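Local coordinates for peptide ABC transporter, peptide-binding protein (Thermus thermophilus, PDB 2D5W) that binds oligopeptides, here a pentapeptide, and probably delivers them to an ABC transporter for uptake, at residues Gly21-Val26 with Asn191-Phe196; Tyr107-Lys112 with Glu165-Lys170; Gly115-Asn120 with Lys184-Tyr189; Lys159-Pro164 with Gly205-Ser210. One frame throughout, in Å; residues are numbered along the deposited sequence.

Overall arrangement
Along the chain the segments run 21-26, 107-112, 115-120, 159-164, 165-170, 184-189, 191-196 and 205-210. Interaction 1 is central: its centre is about 10 Å from that of interaction 3 and about 11 Å from those of interactions 2 and 4, whereas the centres of interactions 3 and 4 are about 20 Å apart. Interactions 2 and 4 share helix 159-173; interactions 1 and 3 share helix 182-194. The N-terminal loop 21-26 thus packs against a layer built from much later segments, including helix 101-112. R25, L119 and N120 also touch the bound peptide, linking this packing to the ligand site.

Interaction 1 (Gly21-Val26 with Asn191-Phe196); sequences GDFLRV and NFFLKF
D22, which rests its CA against CB of F193, has its OD2 gripped by two groups: the backbone N of S28 and the charged amine of K33. D22 is the centre of an inverse gamma turn and also begins a type I beta turn running to R25, and this compact loop fits around the side chain of F193 of helix 182-194. CG of F193, anti to the carbonyl carbon (chi1 -61°), starts the ring toward the loop. F23 and F193 form a T-shaped pair with planes at 88° and centroids 5.6 Å apart, the edge of F193 pointing at the face of F23, with CE1 of F193 4.0 Å from CE2 of F23. Across the far part of the F193 ring, CG2 of V26 lies 3.7 Å from CE2, and CD1 of L24 is 4.2 Å from CZ. Within the helix, CD2 of F192 sits over one face of the same ring. An alanine at F193 would probably open a gap between F23, L24 and V26 and leave the face of F23 without its edge partner. G21 O lies at the ring edge, 3.3 Å from CD1 of F193.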
loop_
_atom_site.group_PDB
_atom_site.type_symbol
_atom_site.label_atom_id
_atom_site.label_comp_id
_atom_site.label_asym_id
_atom_site.label_seq_id
_atom_site.Cartn_x
_atom_site.Cartn_y
_atom_site.Cartn_z
ATOM N N GLY A 21 4.651 16.101 -0.359
ATOM C CA GLY A 21 5.313 16.390 -1.623
ATOM C C GLY A 21 5.646 15.201 -2.505
ATOM O O GLY A 21 5.864 15.361 -3.707
ATOM N N ASP A 22 5.689 14.014 -1.910
ATOM C CA ASP A 22 6.004 12.767 -2.621
ATOM C C ASP A 22 4.692 12.262 -3.227
ATOM O O ASP A 22 4.259 11.137 -2.964
ATOM C CB ASP A 22 6.572 11.776 -1.592
ATOM C CG ASP A 22 6.958 10.436 -2.187
ATOM O OD1 ASP A 22 7.499 10.391 -3.310
ATOM O OD2 ASP A 22 6.742 9.418 -1.495
ATOM N N PHE A 23 4.082 13.092 -4.073
ATOM C CA PHE A 23 2.776 12.777 -4.635
ATOM C C PHE A 23 2.643 11.602 -5.591
ATOM O O PHE A 23 1.527 11.165 -5.866
ATOM C CB PHE A 23 2.116 14.053 -5.204
ATOM C CG PHE A 23 2.774 14.614 -6.436
ATOM C CD1 PHE A 23 2.499 14.080 -7.690
ATOM C CD2 PHE A 23 3.608 15.723 -6.350
ATOM C CE1 PHE A 23 3.044 14.644 -8.843
ATOM C CE2 PHE A 23 4.158 16.295 -7.500
ATOM C CZ PHE A 23 3.871 15.753 -8.747
ATOM N N LEU A 24 3.760 11.081 -6.090
ATOM C CA LEU A 24 3.704 9.899 -6.946
ATOM C C LEU A 24 4.076 8.684 -6.092
ATOM O O LEU A 24 4.113 7.555 -6.578
ATOM C CB LEU A 24 4.653 10.026 -8.140
ATOM C CG LEU A 24 4.248 11.061 -9.197
ATOM C CD1 LEU A 24 5.258 11.043 -10.334
ATOM C CD2 LEU A 24 2.847 10.766 -9.720
ATOM N N ARG A 25 4.351 8.929 -4.813
ATOM C CA ARG A 25 4.681 7.879 -3.852
ATOM C C ARG A 25 5.907 7.061 -4.230
ATOM O O ARG A 25 5.992 5.871 -3.906
ATOM C CB ARG A 25 3.471 6.955 -3.668
ATOM C CG ARG A 25 2.211 7.717 -3.278
ATOM C CD ARG A 25 0.973 6.837 -3.268
ATOM N NE ARG A 25 -0.209 7.597 -2.872
ATOM C CZ ARG A 25 -1.434 7.088 -2.783
ATOM N NH1 ARG A 25 -1.650 5.811 -3.065
ATOM N NH2 ARG A 25 -2.446 7.859 -2.405
ATOM N N VAL A 26 6.869 7.703 -4.886
ATOM C CA VAL A 26 8.073 7.001 -5.308
ATOM C C VAL A 26 9.086 6.816 -4.181
ATOM O O VAL A 26 9.877 5.874 -4.218
ATOM C CB VAL A 26 8.757 7.709 -6.503
ATOM C CG1 VAL A 26 7.751 7.900 -7.632
ATOM C CG2 VAL A 26 9.343 9.037 -6.070
ATOM N N ASN A 191 15.320 13.976 -5.113
ATOM C CA ASN A 191 15.604 15.249 -4.461
ATOM C C ASN A 191 14.521 16.286 -4.719
ATOM O O ASN A 191 14.263 17.138 -3.872
ATOM C CB ASN A 191 16.975 15.782 -4.891
ATOM C CG ASN A 191 18.119 14.959 -4.326
ATOM O OD1 ASN A 191 17.936 14.189 -3.383
ATOM N ND2 ASN A 191 19.308 15.129 -4.891
ATOM N N PHE A 192 13.883 16.211 -5.882
ATOM C CA PHE A 192 12.802 17.132 -6.213
ATOM C C PHE A 192 11.681 16.967 -5.182
ATOM O O PHE A 192 11.260 17.935 -4.548
ATOM C CB PHE A 192 12.274 16.835 -7.621
ATOM C CG PHE A 192 10.953 17.486 -7.929
ATOM C CD1 PHE A 192 10.815 18.870 -7.905
ATOM C CD2 PHE A 192 9.846 16.709 -8.243
ATOM C CE1 PHE A 192 9.586 19.469 -8.192
ATOM C CE2 PHE A 192 8.620 17.295 -8.529
ATOM C CZ PHE A 192 8.490 18.678 -8.502
ATOM N N PHE A 193 11.204 15.740 -5.007
ATOM C CA PHE A 193 10.131 15.490 -4.049
ATOM C C PHE A 193 10.561 15.791 -2.614
ATOM O O PHE A 193 9.784 16.345 -1.835
ATOM C CB PHE A 193 9.651 14.040 -4.160
ATOM C CG PHE A 193 9.092 13.690 -5.511
ATOM C CD1 PHE A 193 7.930 14.298 -5.981
ATOM C CD2 PHE A 193 9.744 12.771 -6.326
ATOM C CE1 PHE A 193 7.425 13.996 -7.247
ATOM C CE2 PHE A 193 9.248 12.462 -7.593
ATOM C CZ PHE A 193 8.087 13.077 -8.054
ATOM N N LEU A 194 11.797 15.447 -2.268
ATOM C CA LEU A 194 12.285 15.680 -0.911
ATOM C C LEU A 194 12.263 17.148 -0.491
ATOM O O LEU A 194 12.081 17.450 0.687
ATOM C CB LEU A 194 13.695 15.105 -0.742
ATOM C CG LEU A 194 13.757 13.574 -0.731
ATOM C CD1 LEU A 194 15.205 13.114 -0.742
ATOM C CD2 LEU A 194 13.028 13.035 0.497
ATOM N N LYS A 195 12.446 18.061 -1.439
ATOM C CA LYS A 195 12.414 19.483 -1.109
ATOM C C LYS A 195 11.043 19.893 -0.576
ATOM O O LYS A 195 10.907 20.911 0.103
ATOM C CB LYS A 195 12.753 20.327 -2.341
ATOM C CG LYS A 195 14.232 20.371 -2.676
ATOM C CD LYS A 195 14.507 21.326 -3.825
ATOM C CE LYS A 195 15.995 21.404 -4.126
ATOM N NZ LYS A 195 16.566 20.067 -4.460
ATOM N N PHE A 196 10.033 19.089 -0.881
ATOM C CA PHE A 196 8.660 19.370 -0.468
ATOM C C PHE A 196 8.063 18.272 0.410
ATOM O O PHE A 196 6.840 18.216 0.566
ATOM C CB PHE A 196 7.770 19.495 -1.710
ATOM C CG PHE A 196 8.198 20.563 -2.674
ATOM C CD1 PHE A 196 7.749 21.870 -2.528
ATOM C CD2 PHE A 196 9.041 20.257 -3.740
ATOM C CE1 PHE A 196 8.130 22.861 -3.432
ATOM C CE2 PHE A 196 9.427 21.241 -4.649
ATOM C CZ PHE A 196 8.970 22.543 -4.496
#

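Interaction 2 (Tyr107-Lys112 with Glu165-Lys170); sequences YFEVGK and EWERVK
E109 and K170 meet because E109 has its CG anti to the backbone N (chi1 -173°) and stays extended beyond it, while K170 bends at chi3 (-61°), where CE turns off the line of the chain. OE2 of E109 is then held by two donors. NE1 of W166 lies 2.7 Å from OE2, reaching its anti lone pair with the oxygen close to the indole plane, and NZ of K170 comes from above the carboxylate plane to form a 2.6 Å salt bridge with OE2. K170 NZ also bridges to OE2 of E167 at 3.1 Å, so one ammonium would probably offset the repulsion between the two carboxylates. The indole itself is sandwiched: CG2 of V110 sits over the centre of its six-membered ring, and CG of K170 covers the opposite face nearer the rim. An alanine at W166 would probably deprive E109 OE2 of its N-H partner and open a gap between V110 and K170. The segments 107-112 and 165-170, whose axes approach to 11.9 Å at 27°, thus show helix-helix packing in which a salt-bridge network of E109, E167 and K170 runs beside a buried tryptophan.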
loop_
_atom_site.group_PDB
_atom_site.type_symbol
_atom_site.label_atom_id
_atom_site.label_comp_id
_atom_site.label_asym_id
_atom_site.label_seq_id
_atom_site.Cartn_x
_atom_site.Cartn_y
_atom_site.Cartn_z
ATOM N N TYR A 107 0.722 17.372 -12.706
ATOM C CA TYR A 107 0.789 16.005 -12.194
ATOM C C TYR A 107 1.203 15.046 -13.317
ATOM O O TYR A 107 2.092 14.206 -13.141
ATOM C CB TYR A 107 -0.584 15.608 -11.645
ATOM C CG TYR A 107 -0.699 14.185 -11.146
ATOM C CD1 TYR A 107 -0.397 13.859 -9.824
ATOM C CD2 TYR A 107 -1.126 13.165 -11.995
ATOM C CE1 TYR A 107 -0.524 12.551 -9.363
ATOM C CE2 TYR A 107 -1.253 11.855 -11.544
ATOM C CZ TYR A 107 -0.952 11.556 -10.229
ATOM O OH TYR A 107 -1.085 10.263 -9.777
ATOM N N PHE A 108 0.556 15.169 -14.472
ATOM C CA PHE A 108 0.873 14.302 -15.597
ATOM C C PHE A 108 2.276 14.493 -16.156
ATOM O O PHE A 108 2.926 13.522 -16.545
ATOM C CB PHE A 108 -0.169 14.457 -16.711
ATOM C CG PHE A 108 -1.329 13.518 -16.574
ATOM C CD1 PHE A 108 -2.370 13.797 -15.696
ATOM C CD2 PHE A 108 -1.344 12.313 -17.273
ATOM C CE1 PHE A 108 -3.411 12.889 -15.510
ATOM C CE2 PHE A 108 -2.378 11.398 -17.094
ATOM C CZ PHE A 108 -3.412 11.685 -16.212
ATOM N N GLU A 109 2.756 15.730 -16.189
ATOM C CA GLU A 109 4.093 15.976 -16.708
ATOM C C GLU A 109 5.147 15.282 -15.844
ATOM O O GLU A 109 6.101 14.697 -16.360
ATOM C CB GLU A 109 4.365 17.475 -16.767
ATOM C CG GLU A 109 5.669 17.837 -17.446
ATOM C CD GLU A 109 5.790 19.324 -17.689
ATOM O OE1 GLU A 109 5.078 19.844 -18.575
ATOM O OE2 GLU A 109 6.587 19.973 -16.988
ATOM N N VAL A 110 4.975 15.336 -14.528
ATOM C CA VAL A 110 5.925 14.700 -13.625
ATOM C C VAL A 110 5.851 13.175 -13.752
ATOM O O VAL A 110 6.878 12.502 -13.830
ATOM C CB VAL A 110 5.667 15.138 -12.162
ATOM C CG1 VAL A 110 6.633 14.426 -11.219
ATOM C CG2 VAL A 110 5.838 16.651 -12.045
ATOM N N GLY A 111 4.639 12.629 -13.797
ATOM C CA GLY A 111 4.496 11.189 -13.920
ATOM C C GLY A 111 5.025 10.650 -15.239
ATOM O O GLY A 111 5.494 9.513 -15.306
ATOM N N LYS A 112 4.958 11.469 -16.286
ATOM C CA LYS A 112 5.410 11.084 -17.624
ATOM C C LYS A 112 6.903 11.283 -17.861
ATOM O O LYS A 112 7.431 10.851 -18.887
ATOM C CB LYS A 112 4.647 11.887 -18.683
ATOM C CG LYS A 112 3.180 11.546 -18.814
ATOM C CD LYS A 112 2.989 10.262 -19.589
ATOM C CE LYS A 112 1.516 9.993 -19.825
ATOM N NZ LYS A 112 1.308 8.786 -20.671
ATOM N N GLU A 165 10.349 24.768 -9.272
ATOM C CA GLU A 165 11.458 23.857 -9.035
ATOM C C GLU A 165 11.462 22.747 -10.083
ATOM O O GLU A 165 12.521 22.341 -10.560
ATOM C CB GLU A 165 11.377 23.245 -7.636
ATOM C CG GLU A 165 12.485 22.237 -7.344
ATOM C CD GLU A 165 13.863 22.868 -7.260
ATOM O OE1 GLU A 165 14.860 22.116 -7.271
ATOM O OE2 GLU A 165 13.956 24.111 -7.174
ATOM N N TRP A 166 10.278 22.263 -10.447
ATOM C CA TRP A 166 10.176 21.206 -11.447
ATOM C C TRP A 166 10.816 21.643 -12.764
ATOM O O TRP A 166 11.495 20.856 -13.421
ATOM C CB TRP A 166 8.710 20.825 -11.677
ATOM C CG TRP A 166 8.517 19.859 -12.816
ATOM C CD1 TRP A 166 7.827 20.085 -13.973
ATOM C CD2 TRP A 166 9.049 18.529 -12.920
ATOM N NE1 TRP A 166 7.897 18.982 -14.791
ATOM C CE2 TRP A 166 8.640 18.013 -14.170
ATOM C CE3 TRP A 166 9.831 17.725 -12.080
ATOM C CZ2 TRP A 166 8.988 16.728 -14.603
ATOM C CZ3 TRP A 166 10.178 16.444 -12.511
ATOM C CH2 TRP A 166 9.754 15.961 -13.762
ATOM N N GLU A 167 10.607 22.898 -13.150
ATOM C CA GLU A 167 11.193 23.392 -14.392
ATOM C C GLU A 167 12.715 23.313 -14.319
ATOM O O GLU A 167 13.379 22.979 -15.304
ATOM C CB GLU A 167 10.752 24.832 -14.662
ATOM C CG GLU A 167 9.273 24.978 -14.989
ATOM C CD GLU A 167 8.849 24.124 -16.170
ATOM O OE1 GLU A 167 9.519 24.191 -17.224
ATOM O OE2 GLU A 167 7.846 23.391 -16.048
ATOM N N ARG A 168 13.269 23.613 -13.149
ATOM C CA ARG A 168 14.712 23.544 -12.971
ATOM C C ARG A 168 15.173 22.091 -13.031
ATOM O O ARG A 168 16.213 21.782 -13.616
ATOM C CB ARG A 168 15.122 24.171 -11.636
ATOM C CG ARG A 168 14.974 25.689 -11.601
ATOM C CD ARG A 168 15.606 26.282 -10.352
ATOM N NE ARG A 168 14.778 26.106 -9.162
ATOM C CZ ARG A 168 13.704 26.838 -8.883
ATOM N NH1 ARG A 168 13.323 27.803 -9.709
ATOM N NH2 ARG A 168 13.009 26.608 -7.776
ATOM N N VAL A 169 14.391 21.198 -12.432
ATOM C CA VAL A 169 14.713 19.777 -12.430
ATOM C C VAL A 169 14.693 19.238 -13.858
ATOM O O VAL A 169 15.590 18.498 -14.257
ATOM C CB VAL A 169 13.716 18.986 -11.545
ATOM C CG1 VAL A 169 13.952 17.483 -11.686
ATOM C CG2 VAL A 169 13.880 19.410 -10.089
ATOM N N LYS A 170 13.677 19.615 -14.630
ATOM C CA LYS A 170 13.577 19.167 -16.016
ATOM C C LYS A 170 14.789 19.614 -16.822
ATOM O O LYS A 170 15.333 18.848 -17.619
ATOM C CB LYS A 170 12.316 19.721 -16.682
ATOM C CG LYS A 170 11.029 19.061 -16.245
ATOM C CD LYS A 170 9.881 19.426 -17.181
ATOM C CE LYS A 170 9.623 20.924 -17.207
ATOM N NZ LYS A 170 8.523 21.271 -18.151
HETATM O O HOH W 1 5.587 22.773 -18.557
#

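Interaction 3 (Gly115-Asn120 with Lys184-Tyr189); sequences GMPVLN and KLNELY
M116 folds its side chain back over the ring of Y189. Its CG is anti to the backbone N, and bends at chi2 (62°) and chi3 (59°) then bring the terminal methyl over the ring, CE standing 3.6 Å from the ring centroid of Y189 in a CH-pi contact. The sulfur approaches more obliquely, SD of M116 being 4.5 Å from the same centroid, which makes this a Met-aromatic pair. On the helix, the hydroxyl of Y189 bonds to the carbonyl of K114. G115 O lies at the ring edge, 3.8 Å from CD2 of Y189. The positive phi of G115 calls for glycine, and a CB here would also collide with CD2 of L185, which already approaches CA of G115 to 3.9 Å. N186 has its CG anti to the backbone N, and a chi2 of -105° turns ND2 toward the loop: ND2 packs 3.6 Å from CB of P117 and donates to a water 3.0 Å away, and that water in turn donates to G115 O. P117 is the centre of an inverse gamma turn closed by V118 N and M116 O. This loop leads from helix 101-112 to helix 121-126 and lies against helix 182-194, while helix 159-173 adds W166 against M116 and A173 against Y189.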
loop_
_atom_site.group_PDB
_atom_site.type_symbol
_atom_site.label_atom_id
_atom_site.label_comp_id
_atom_site.label_asym_id
_atom_site.label_seq_id
_atom_site.Cartn_x
_atom_site.Cartn_y
_atom_site.Cartn_z
ATOM N N GLY A 115 12.307 8.126 -16.902
ATOM C CA GLY A 115 13.156 7.740 -15.794
ATOM C C GLY A 115 12.581 8.016 -14.416
ATOM O O GLY A 115 13.250 7.764 -13.419
ATOM N N MET A 116 11.366 8.556 -14.348
ATOM C CA MET A 116 10.723 8.819 -13.061
ATOM C C MET A 116 10.503 7.434 -12.443
ATOM O O MET A 116 9.958 6.545 -13.095
ATOM C CB MET A 116 9.384 9.525 -13.287
ATOM C CG MET A 116 8.627 9.924 -12.022
ATOM S SD MET A 116 9.488 11.113 -10.970
ATOM C CE MET A 116 9.694 12.496 -12.100
ATOM N N PRO A 117 10.931 7.227 -11.182
ATOM C CA PRO A 117 10.756 5.917 -10.541
ATOM C C PRO A 117 9.329 5.609 -10.096
ATOM O O PRO A 117 9.080 5.339 -8.919
ATOM C CB PRO A 117 11.736 5.980 -9.370
ATOM C CG PRO A 117 11.663 7.419 -8.969
ATOM C CD PRO A 117 11.674 8.150 -10.301
ATOM N N VAL A 118 8.397 5.625 -11.043
ATOM C CA VAL A 118 6.999 5.364 -10.732
ATOM C C VAL A 118 6.726 3.922 -10.307
ATOM O O VAL A 118 7.400 2.983 -10.739
ATOM C CB VAL A 118 6.083 5.720 -11.935
ATOM C CG1 VAL A 118 6.194 7.214 -12.251
ATOM C CG2 VAL A 118 6.464 4.885 -13.158
ATOM N N LEU A 119 5.718 3.767 -9.455
ATOM C CA LEU A 119 5.300 2.465 -8.947
ATOM C C LEU A 119 4.602 1.637 -10.015
ATOM O O LEU A 119 4.710 0.414 -10.029
ATOM C CB LEU A 119 4.330 2.648 -7.782
ATOM C CG LEU A 119 4.838 3.317 -6.508
ATOM C CD1 LEU A 119 3.656 3.746 -5.645
ATOM C CD2 LEU A 119 5.739 2.351 -5.758
ATOM N N ASN A 120 3.867 2.309 -10.893
ATOM C CA ASN A 120 3.131 1.624 -11.949
ATOM C C ASN A 120 3.435 2.203 -13.320
ATOM O O ASN A 120 2.705 3.057 -13.829
ATOM C CB ASN A 120 1.622 1.681 -11.676
ATOM C CG ASN A 120 1.185 2.993 -11.056
ATOM O OD1 ASN A 120 1.538 3.301 -9.916
ATOM N ND2 ASN A 120 0.410 3.774 -11.802
ATOM N N LYS A 184 22.120 8.826 -11.253
ATOM C CA LYS A 184 22.051 10.274 -11.117
ATOM C C LYS A 184 20.652 10.803 -11.404
ATOM O O LYS A 184 20.181 11.723 -10.736
ATOM C CB LYS A 184 23.068 10.939 -12.051
ATOM C CG LYS A 184 24.514 10.824 -11.571
ATOM C CD LYS A 184 24.912 9.377 -11.309
ATOM C CE LYS A 184 26.264 9.284 -10.619
ATOM N NZ LYS A 184 26.599 7.878 -10.256
ATOM N N LEU A 185 19.985 10.212 -12.390
ATOM C CA LEU A 185 18.637 10.637 -12.748
ATOM C C LEU A 185 17.667 10.338 -11.605
ATOM O O LEU A 185 16.802 11.155 -11.277
ATOM C CB LEU A 185 18.188 9.925 -14.023
ATOM C CG LEU A 185 16.838 10.353 -14.600
ATOM C CD1 LEU A 185 16.827 11.854 -14.883
ATOM C CD2 LEU A 185 16.582 9.572 -15.874
ATOM N N ASN A 186 17.818 9.167 -10.995
ATOM C CA ASN A 186 16.964 8.783 -9.877
ATOM C C ASN A 186 17.162 9.768 -8.725
ATOM O O ASN A 186 16.197 10.209 -8.100
ATOM C CB ASN A 186 17.298 7.355 -9.431
ATOM C CG ASN A 186 16.474 6.908 -8.237
ATOM O OD1 ASN A 186 16.975 6.850 -7.113
ATOM N ND2 ASN A 186 15.204 6.597 -8.473
ATOM N N GLU A 187 18.413 10.120 -8.454
ATOM C CA GLU A 187 18.720 11.062 -7.384
ATOM C C GLU A 187 18.091 12.424 -7.661
ATOM O O GLU A 187 17.554 13.066 -6.756
ATOM C CB GLU A 187 20.236 11.212 -7.229
ATOM C CG GLU A 187 20.662 12.235 -6.189
ATOM C CD GLU A 187 22.162 12.237 -5.954
ATOM O OE1 GLU A 187 22.920 12.412 -6.931
ATOM O OE2 GLU A 187 22.580 12.063 -4.789
ATOM N N LEU A 188 18.159 12.862 -8.914
ATOM C CA LEU A 188 17.596 14.149 -9.299
ATOM C C LEU A 188 16.106 14.212 -8.984
ATOM O O LEU A 188 15.626 15.177 -8.388
ATOM C CB LEU A 188 17.805 14.390 -10.795
ATOM C CG LEU A 188 17.336 15.744 -11.329
ATOM C CD1 LEU A 188 18.305 16.834 -10.896
ATOM C CD2 LEU A 188 17.259 15.688 -12.843
ATOM N N TYR A 189 15.372 13.182 -9.385
ATOM C CA TYR A 189 13.940 13.163 -9.139
ATOM C C TYR A 189 13.591 12.974 -7.665
ATOM O O TYR A 189 12.650 13.597 -7.175
ATOM C CB TYR A 189 13.264 12.093 -10.000
ATOM C CG TYR A 189 13.283 12.404 -11.484
ATOM C CD1 TYR A 189 13.058 13.700 -11.949
ATOM C CD2 TYR A 189 13.483 11.393 -12.425
ATOM C CE1 TYR A 189 13.029 13.983 -13.315
ATOM C CE2 TYR A 189 13.452 11.665 -13.790
ATOM C CZ TYR A 189 13.226 12.959 -14.227
ATOM O OH TYR A 189 13.187 13.230 -15.576
HETATM O O HOH W 2 14.592 6.590 -11.428
#

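Interaction 4 (Lys159-Pro164 with Gly205-Ser210); sequences KHIMGP and GAMVYS
The imidazole of H160 carries CG1 of I161 over one face, 3.6 Å above its plane and toward the rim, while CE1 of H160 meets CG2 of V208 tip to tip at 4.1 Å. CG of H160, between the backbone N and the carbonyl carbon (chi1 70°), starts the ring toward V208; beyond the contact, its NE2 hydrogen-bonds to D95 and its ring meets that of W93. I161 splits its contacts between its two branches. Its CG1 lies 3.7 Å from CG2 of V208, and its CD1 is 3.9 Å from CG1 of V208. The I161 CG2 branch turns instead to the backbone, 3.2 Å from the carbonyl O of A206. The contact joins the N-terminal part of helix 159-173, kinked at P164, to the segment leaving helix 199-203. That second helix ends in a Schellman motif with G205, of positive phi, as its C-prime residue, after which the chain runs on toward strand 213-219. Further round the first helix, M162 and M207 cross obliquely. M207 is bent at chi2 and chi3, its CE ending 4.1 Å from SD of M162, and the two SD atoms of M162 and M207 are 3.9 Å apart.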
loop_
_atom_site.group_PDB
_atom_site.type_symbol
_atom_site.label_atom_id
_atom_site.label_comp_id
_atom_site.label_asym_id
_atom_site.label_seq_id
_atom_site.Cartn_x
_atom_site.Cartn_y
_atom_site.Cartn_z
ATOM N N LYS A 159 0.797 23.015 -8.778
ATOM C CA LYS A 159 1.739 23.580 -9.726
ATOM C C LYS A 159 2.347 24.907 -9.285
ATOM O O LYS A 159 3.545 25.121 -9.460
ATOM C CB LYS A 159 1.068 23.761 -11.089
ATOM C CG LYS A 159 1.986 24.340 -12.154
ATOM C CD LYS A 159 1.219 24.645 -13.431
ATOM C CE LYS A 159 2.097 25.355 -14.448
ATOM N NZ LYS A 159 1.341 25.669 -15.692
ATOM N N HIS A 160 1.536 25.798 -8.717
ATOM C CA HIS A 160 2.066 27.094 -8.307
ATOM C C HIS A 160 3.120 26.973 -7.214
ATOM O O HIS A 160 3.933 27.873 -7.027
ATOM C CB HIS A 160 0.939 28.050 -7.869
ATOM C CG HIS A 160 0.264 27.678 -6.582
ATOM N ND1 HIS A 160 -0.609 26.617 -6.474
ATOM C CD2 HIS A 160 0.299 28.261 -5.359
ATOM C CE1 HIS A 160 -1.086 26.565 -5.243
ATOM N NE2 HIS A 160 -0.551 27.551 -4.546
ATOM N N ILE A 161 3.120 25.846 -6.510
ATOM C CA ILE A 161 4.083 25.608 -5.439
ATOM C C ILE A 161 5.307 24.826 -5.909
ATOM O O ILE A 161 6.444 25.216 -5.644
ATOM C CB ILE A 161 3.433 24.819 -4.272
ATOM C CG1 ILE A 161 2.321 25.650 -3.627
ATOM C CG2 ILE A 161 4.496 24.409 -3.252
ATOM C CD1 ILE A 161 2.783 26.964 -3.014
ATOM N N MET A 162 5.069 23.728 -6.618
ATOM C CA MET A 162 6.148 22.853 -7.067
ATOM C C MET A 162 6.650 23.056 -8.492
ATOM O O MET A 162 7.732 22.586 -8.838
ATOM C CB MET A 162 5.707 21.395 -6.904
ATOM C CG MET A 162 5.208 21.045 -5.506
ATOM S SD MET A 162 4.550 19.366 -5.396
ATOM C CE MET A 162 6.062 18.429 -5.172
ATOM N N GLY A 163 5.857 23.747 -9.306
ATOM C CA GLY A 163 6.206 23.979 -10.701
ATOM C C GLY A 163 7.538 24.650 -10.978
ATOM O O GLY A 163 8.306 24.171 -11.815
ATOM N N PRO A 164 7.843 25.768 -10.309
ATOM C CA PRO A 164 9.123 26.442 -10.554
ATOM C C PRO A 164 10.328 25.518 -10.369
ATOM O O PRO A 164 11.229 25.480 -11.209
ATOM C CB PRO A 164 9.097 27.595 -9.555
ATOM C CG PRO A 164 7.633 27.938 -9.498
ATOM C CD PRO A 164 6.990 26.570 -9.414
ATOM N N GLY A 205 6.414 25.486 5.777
ATOM C CA GLY A 205 5.414 25.812 4.770
ATOM C C GLY A 205 5.694 25.448 3.325
ATOM O O GLY A 205 5.176 26.096 2.414
ATOM N N ALA A 206 6.469 24.395 3.100
ATOM C CA ALA A 206 6.818 23.987 1.741
ATOM C C ALA A 206 5.642 23.549 0.874
ATOM O O ALA A 206 5.697 23.674 -0.349
ATOM C CB ALA A 206 7.857 22.872 1.786
ATOM N N MET A 207 4.586 23.028 1.488
ATOM C CA MET A 207 3.435 22.560 0.724
ATOM C C MET A 207 2.124 23.243 1.086
ATOM O O MET A 207 2.027 23.953 2.091
ATOM C CB MET A 207 3.262 21.047 0.917
ATOM C CG MET A 207 4.224 20.184 0.114
ATOM S SD MET A 207 3.947 20.317 -1.674
ATOM C CE MET A 207 2.486 19.267 -1.872
ATOM N N VAL A 208 1.128 23.038 0.224
ATOM C CA VAL A 208 -0.225 23.527 0.457
ATOM C C VAL A 208 -1.104 22.284 0.368
ATOM O O VAL A 208 -0.681 21.259 -0.186
ATOM C CB VAL A 208 -0.672 24.611 -0.545
ATOM C CG1 VAL A 208 0.162 25.874 -0.328
ATOM C CG2 VAL A 208 -0.562 24.108 -1.966
ATOM N N TYR A 209 -2.320 22.386 0.889
ATOM C CA TYR A 209 -3.214 21.245 1.012
ATOM C C TYR A 209 -4.595 21.427 0.407
ATOM O O TYR A 209 -5.160 22.512 0.457
ATOM C CB TYR A 209 -3.295 20.930 2.507
ATOM C CG TYR A 209 -1.906 20.791 3.102
ATOM C CD1 TYR A 209 -1.211 19.589 2.998
ATOM C CD2 TYR A 209 -1.233 21.890 3.649
ATOM C CE1 TYR A 209 0.105 19.474 3.408
ATOM C CE2 TYR A 209 0.101 21.785 4.062
ATOM C CZ TYR A 209 0.761 20.567 3.934
ATOM O OH TYR A 209 2.078 20.428 4.309
ATOM N N SER A 210 -5.146 20.349 -0.144
ATOM C CA SER A 210 -6.456 20.395 -0.791
ATOM C C SER A 210 -7.557 19.665 -0.034
ATOM O O SER A 210 -8.717 19.705 -0.443
ATOM C CB SER A 210 -6.352 19.778 -2.178
ATOM O OG SER A 210 -5.952 18.422 -2.057
#